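Local coordinates for protein RavO (PDB 6DM4) that carries an SH2 domain, the part described here, that binds a tyrosine-phosphorylated peptide of human Shc1, at residues 10-15 with 56-61; 79-84 with 103-108. All blocks are in the same frame, centred on the assembly; numbering follows the deposited sequence. Where two conformers were deposited one is given.

Contact 1: residues 10-15 with 56-61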
loop_
_atom_site.group_PDB
_atom_site.type_symbol
_atom_site.label_atom_id
_atom_site.label_comp_id
_atom_site.label_asym_id
_atom_site.label_seq_id
_atom_site.Cartn_x
_atom_site.Cartn_y
_atom_site.Cartn_z
ATOM N N GLU A 10 -1.166 -3.648 2.236
ATOM C CA GLU A 10 -1.109 -4.153 0.868
ATOM C C GLU A 10 -2.506 -4.279 0.280
ATOM O O GLU A 10 -2.763 -3.831 -0.844
ATOM C CB GLU A 10 -0.386 -5.506 0.835
ATOM C CG GLU A 10 -0.063 -6.027 -0.569
ATOM C CD GLU A 10 0.223 -7.529 -0.590
ATOM O OE1 GLU A 10 -0.515 -8.281 0.078
ATOM O OE2 GLU A 10 1.180 -7.962 -1.265
ATOM N N GLU A 11 -3.427 -4.884 1.034
ATOM C CA GLU A 11 -4.782 -5.095 0.538
ATOM C C GLU A 11 -5.457 -3.770 0.204
ATOM O O GLU A 11 -6.181 -3.669 -0.791
ATOM C CB GLU A 11 -5.598 -5.867 1.577
ATOM C CG GLU A 11 -5.886 -7.312 1.195
ATOM C CD GLU A 11 -6.642 -8.069 2.274
ATOM O OE1 GLU A 11 -6.041 -8.378 3.326
ATOM O OE2 GLU A 11 -7.840 -8.360 2.071
ATOM N N ILE A 12 -5.220 -2.741 1.017
ATOM C CA ILE A 12 -5.861 -1.447 0.790
ATOM C C ILE A 12 -5.189 -0.705 -0.357
ATOM O O ILE A 12 -5.858 -0.206 -1.270
ATOM C CB ILE A 12 -5.850 -0.611 2.086
ATOM C CG1 ILE A 12 -6.697 -1.281 3.168
ATOM C CG2 ILE A 12 -6.356 0.823 1.833
ATOM C CD1 ILE A 12 -6.714 -0.519 4.477
ATOM N N PHE A 13 -3.858 -0.625 -0.334
ATOM C CA PHE A 13 -3.154 0.269 -1.246
ATOM C C PHE A 13 -3.142 -0.235 -2.684
ATOM O O PHE A 13 -2.938 0.570 -3.601
ATOM C CB PHE A 13 -1.721 0.492 -0.764
ATOM C CG PHE A 13 -1.628 1.285 0.511
ATOM C CD1 PHE A 13 -2.645 2.149 0.881
ATOM C CD2 PHE A 13 -0.521 1.168 1.337
ATOM C CE1 PHE A 13 -2.560 2.880 2.056
ATOM C CE2 PHE A 13 -0.429 1.896 2.514
ATOM C CZ PHE A 13 -1.447 2.752 2.874
ATOM N N VAL A 14 -3.345 -1.535 -2.915
ATOM C CA VAL A 14 -3.419 -2.023 -4.292
ATOM C C VAL A 14 -4.807 -1.862 -4.890
ATOM O O VAL A 14 -4.969 -2.042 -6.104
ATOM C CB VAL A 14 -3.014 -3.507 -4.433
ATOM C CG1 VAL A 14 -1.669 -3.781 -3.773
ATOM C CG2 VAL A 14 -4.087 -4.411 -3.842
ATOM N N ASP A 15 -5.810 -1.540 -4.082
ATOM C CA ASP A 15 -7.180 -1.512 -4.567
ATOM C C ASP A 15 -7.422 -0.244 -5.379
ATOM O O ASP A 15 -6.875 0.821 -5.081
ATOM C CB ASP A 15 -8.164 -1.588 -3.401
ATOM C CG ASP A 15 -9.602 -1.736 -3.856
ATOM O OD1 ASP A 15 -10.067 -2.886 -3.996
ATOM O OD2 ASP A 15 -10.262 -0.702 -4.095
ATOM N N VAL A 56 -1.905 3.300 11.629
ATOM C CA VAL A 56 -1.843 3.922 10.311
ATOM C C VAL A 56 -3.268 4.288 9.926
ATOM O O VAL A 56 -4.171 3.446 9.996
ATOM C CB VAL A 56 -1.206 2.981 9.276
ATOM C CG1 VAL A 56 -1.314 3.573 7.874
ATOM C CG2 VAL A 56 0.248 2.713 9.632
ATOM N N PHE A 57 -3.479 5.542 9.538
ATOM C CA PHE A 57 -4.821 6.073 9.351
ATOM C C PHE A 57 -5.168 6.129 7.868
ATOM O O PHE A 57 -4.379 6.621 7.054
ATOM C CB PHE A 57 -4.943 7.462 9.978
ATOM C CG PHE A 57 -4.776 7.472 11.475
ATOM C CD1 PHE A 57 -5.852 7.222 12.305
ATOM C CD2 PHE A 57 -3.544 7.752 12.048
ATOM C CE1 PHE A 57 -5.701 7.240 13.688
ATOM C CE2 PHE A 57 -3.389 7.771 13.420
ATOM C CZ PHE A 57 -4.468 7.512 14.241
ATOM N N ILE A 58 -6.351 5.624 7.530
ATOM C CA ILE A 58 -6.879 5.646 6.172
ATOM C C ILE A 58 -8.277 6.236 6.229
ATOM O O ILE A 58 -9.093 5.820 7.057
ATOM C CB ILE A 58 -6.924 4.238 5.547
ATOM C CG1 ILE A 58 -5.559 3.555 5.648
ATOM C CG2 ILE A 58 -7.396 4.323 4.099
ATOM C CD1 ILE A 58 -4.478 4.256 4.885
ATOM N N ALA A 59 -8.560 7.199 5.354
ATOM C CA ALA A 59 -9.882 7.796 5.299
ATOM C C ALA A 59 -10.629 7.317 4.064
ATOM O O ALA A 59 -10.035 7.078 3.009
ATOM C CB ALA A 59 -9.810 9.330 5.293
ATOM N N ALA A 60 -11.938 7.160 4.215
ATOM C CA ALA A 60 -12.839 7.002 3.086
ATOM C C ALA A 60 -13.579 8.312 2.848
ATOM O O ALA A 60 -13.818 9.080 3.779
ATOM C CB ALA A 60 -13.842 5.879 3.338
ATOM N N SER A 61 -13.932 8.568 1.592
ATOM C CA SER A 61 -14.736 9.728 1.239
ATOM C C SER A 61 -15.779 9.312 0.216
ATOM O O SER A 61 -15.514 8.458 -0.636
ATOM C CB SER A 61 -13.878 10.873 0.678
ATOM O OG SER A 61 -13.048 11.423 1.686
#

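Contact 2: residues 79-84 with 103-108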
loop_
_atom_site.group_PDB
_atom_site.type_symbol
_atom_site.label_atom_id
_atom_site.label_comp_id
_atom_site.label_asym_id
_atom_site.label_seq_id
_atom_site.Cartn_x
_atom_site.Cartn_y
_atom_site.Cartn_z
ATOM N N GLY A 79 -2.283 -5.395 12.824
ATOM C CA GLY A 79 -3.150 -5.552 11.674
ATOM C C GLY A 79 -4.636 -5.438 11.925
ATOM O O GLY A 79 -5.421 -5.710 11.009
ATOM N N GLU A 80 -5.053 -5.048 13.128
ATOM C CA GLU A 80 -6.469 -4.925 13.444
ATOM C C GLU A 80 -7.029 -3.616 12.898
ATOM O O GLU A 80 -6.369 -2.574 12.957
ATOM C CB GLU A 80 -6.676 -4.980 14.955
ATOM C CG GLU A 80 -6.168 -6.249 15.605
ATOM C CD GLU A 80 -6.691 -6.398 17.016
ATOM O OE1 GLU A 80 -7.543 -7.282 17.244
ATOM O OE2 GLU A 80 -6.258 -5.620 17.891
ATOM N N LEU A 81 -8.255 -3.674 12.381
ATOM C CA LEU A 81 -8.931 -2.529 11.784
ATOM C C LEU A 81 -9.891 -1.889 12.780
ATOM O O LEU A 81 -10.499 -2.570 13.613
ATOM C CB LEU A 81 -9.692 -2.947 10.522
ATOM C CG LEU A 81 -10.363 -1.853 9.686
ATOM C CD1 LEU A 81 -9.347 -0.830 9.182
ATOM C CD2 LEU A 81 -11.134 -2.469 8.525
ATOM N N PHE A 82 -10.012 -0.565 12.693
ATOM C CA PHE A 82 -10.864 0.205 13.589
ATOM C C PHE A 82 -11.464 1.379 12.831
ATOM O O PHE A 82 -10.800 1.980 11.983
ATOM C CB PHE A 82 -10.089 0.747 14.799
ATOM C CG PHE A 82 -9.368 -0.309 15.591
ATOM C CD1 PHE A 82 -8.123 -0.769 15.191
ATOM C CD2 PHE A 82 -9.929 -0.828 16.742
ATOM C CE1 PHE A 82 -7.457 -1.740 15.922
ATOM C CE2 PHE A 82 -9.268 -1.804 17.479
ATOM C CZ PHE A 82 -8.032 -2.258 17.069
ATOM N N SER A 83 -12.715 1.702 13.142
ATOM C CA SER A 83 -13.288 2.985 12.766
ATOM C C SER A 83 -12.990 3.977 13.881
ATOM O O SER A 83 -12.976 3.612 15.060
ATOM C CB SER A 83 -14.797 2.871 12.538
ATOM O OG SER A 83 -15.477 2.666 13.761
ATOM N N ILE A 84 -12.738 5.229 13.513
ATOM C CA ILE A 84 -12.208 6.198 14.464
ATOM C C ILE A 84 -13.097 7.432 14.478
ATOM O O ILE A 84 -13.316 8.059 13.437
ATOM C CB ILE A 84 -10.751 6.565 14.147
ATOM C CG1 ILE A 84 -9.860 5.358 14.464
ATOM C CG2 ILE A 84 -10.322 7.777 14.960
ATOM C CD1 ILE A 84 -8.509 5.407 13.838
ATOM N N ALA A 103 -13.299 -5.965 1.026
ATOM C CA ALA A 103 -14.701 -6.360 1.120
ATOM C C ALA A 103 -15.338 -5.826 2.391
ATOM O O ALA A 103 -16.531 -5.496 2.397
ATOM C CB ALA A 103 -14.836 -7.882 1.064
ATOM N N THR A 104 -14.555 -5.709 3.466
ATOM C CA THR A 104 -15.079 -5.199 4.728
ATOM C C THR A 104 -15.303 -3.696 4.658
ATOM O O THR A 104 -16.394 -3.202 4.976
ATOM C CB THR A 104 -14.122 -5.541 5.870
ATOM O OG1 THR A 104 -13.944 -6.962 5.940
ATOM C CG2 THR A 104 -14.674 -5.037 7.192
ATOM N N LEU A 105 -14.269 -2.951 4.255
ATOM C CA LEU A 105 -14.382 -1.502 4.140
ATOM C C LEU A 105 -15.504 -1.111 3.190
ATOM O O LEU A 105 -16.266 -0.178 3.472
ATOM C CB LEU A 105 -13.049 -0.918 3.675
ATOM C CG LEU A 105 -11.959 -0.859 4.745
ATOM C CD1 LEU A 105 -10.604 -0.544 4.117
ATOM C CD2 LEU A 105 -12.325 0.165 5.814
ATOM N N THR A 106 -15.640 -1.831 2.074
ATOM C CA THR A 106 -16.704 -1.527 1.122
ATOM C C THR A 106 -18.074 -1.598 1.789
ATOM O O THR A 106 -18.923 -0.719 1.586
ATOM C CB THR A 106 -16.631 -2.479 -0.069
ATOM O OG1 THR A 106 -15.400 -2.265 -0.771
ATOM C CG2 THR A 106 -17.793 -2.233 -1.022
ATOM N N GLN A 107 -18.305 -2.632 2.600
ATOM C CA GLN A 107 -19.585 -2.743 3.294
ATOM C C GLN A 107 -19.761 -1.635 4.325
ATOM O O GLN A 107 -20.846 -1.058 4.437
ATOM C CB GLN A 107 -19.710 -4.116 3.959
ATOM C CG GLN A 107 -19.850 -5.251 2.966
ATOM C CD GLN A 107 -21.061 -5.078 2.071
ATOM O OE1 GLN A 107 -22.153 -4.767 2.544
ATOM N NE2 GLN A 107 -20.876 -5.292 0.774
ATOM N N HIS A 108 -18.714 -1.321 5.087
ATOM C CA HIS A 108 -18.824 -0.282 6.109
ATOM C C HIS A 108 -19.088 1.080 5.482
ATOM O O HIS A 108 -19.853 1.886 6.026
ATOM C CB HIS A 108 -17.548 -0.243 6.954
ATOM C CG HIS A 108 -17.672 0.562 8.211
ATOM N ND1 HIS A 108 -17.405 1.913 8.261
ATOM C CD2 HIS A 108 -18.012 0.200 9.471
ATOM C CE1 HIS A 108 -17.587 2.352 9.493
ATOM N NE2 HIS A 108 -17.956 1.332 10.248
#

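Contact 1: residues 10-15 with 56-61
Ile-58 of strand 55-64 points toward helix 4-13, where Phe-13 and Ile-12 receive its two branches. Its delta methyl goes to the phenylalanine: CD1 lies 3.7 Å from Phe-13 CE1 and 3.9 Å from Phe-13 CZ, at the edge of the ring and near its plane. The ring is carried there by its first torsion, which puts CG anti to the carbonyl carbon (chi1 -68°) and brings the far end of the side chain closer to the strand than the CB bond alone would. The other branch of Ile-58 serves the neighbouring helix residue, with its CG2 4.3 Å from Ile-12 CG2, a looser methyl-to-methyl touch. A beta-branched isoleucine suits this strand position because it offers two methyl-bearing arms to two adjacent residues of a helix.

All three residues are buried. Ile-12 also packs on Leu-105 and Val-101 of helix 101-119 and on Ile-75 of strand 67-76, while Phe-13 meets Trp-43 and the ring of Tyr-18, and packs against Phe-13 of the second subunit. The contact packs the N-terminal helix against the central antiparallel sheet of the SH2 domain, close to the subunit interface. On this same strand Ala-59 packs against the modified side chain of the bound peptide.

No hydrogen bond joins the two segments, and the touching groups are hydrocarbon throughout, so between them the hold is apolar, resting on dispersion and the exclusion of water; a directional bond for the helix comes from elsewhere, from Glu-11 OE2 to Val-101 N.

Contact 2: residues 79-84 with 103-108
Leu-81 extends from its strand with CG anti to the backbone N (chi1 -175°), whereas Leu-105 on the facing helix turns its CG anti to the carbonyl carbon instead (chi1 -75°), which swings the end of its side chain back to the strand. The two leucines then meet by their CD2 methyls, 4.0 Å apart, and Leu-81 CD2 also lies 4.2 Å from Leu-105 CG. The branched ends pass at a slant to one another. Both leucines also touch Tyr-73 of strand 67-76.

This is the alpha/beta packing of an SH2 domain, in which a helix lies against a face of the central antiparallel sheet; here helix 101-119 does so over strand 81-84. Further along the strand, the CB of Ser-83 comes 4.2 Å from His-108 CE1 and equally close to NE2, approaching the imidazole obliquely. A small residue suits this partly exposed place, since a ring comes down from the helix beside it. His-108 was modelled in two conformers, and its ring contacts hold for the one described. In it one ring nitrogen, ND1, is hydrogen-bonded to the hydroxyl of Tyr-73, the two rings meeting at a steep angle, and the CE1-NE2 side lies near the serine. One turn before, the carbonyl oxygen of Thr-104 receives the backbone N-H of His-108.

In the fold
From the N terminus, helix 4-13 comes first, and contact 1 closes when strand 55-64 returns to it after a loop of 40 residues that includes helix 25-34, strand 40-43 and helix 46-49. The chain then turns through strand 67-76 before contact 2 opens on strand 81-84; a shorter loop of 18 residues, holding strand 91-94, leads to helix 101-119. The two closures follow in series, neither nested nor crossed, yet both reach the same sheet and their centres lie about 10 Å apart. They touch where Ile-12 packs on Leu-105 and Phe-57 on Ile-84, joining both helices and both strands.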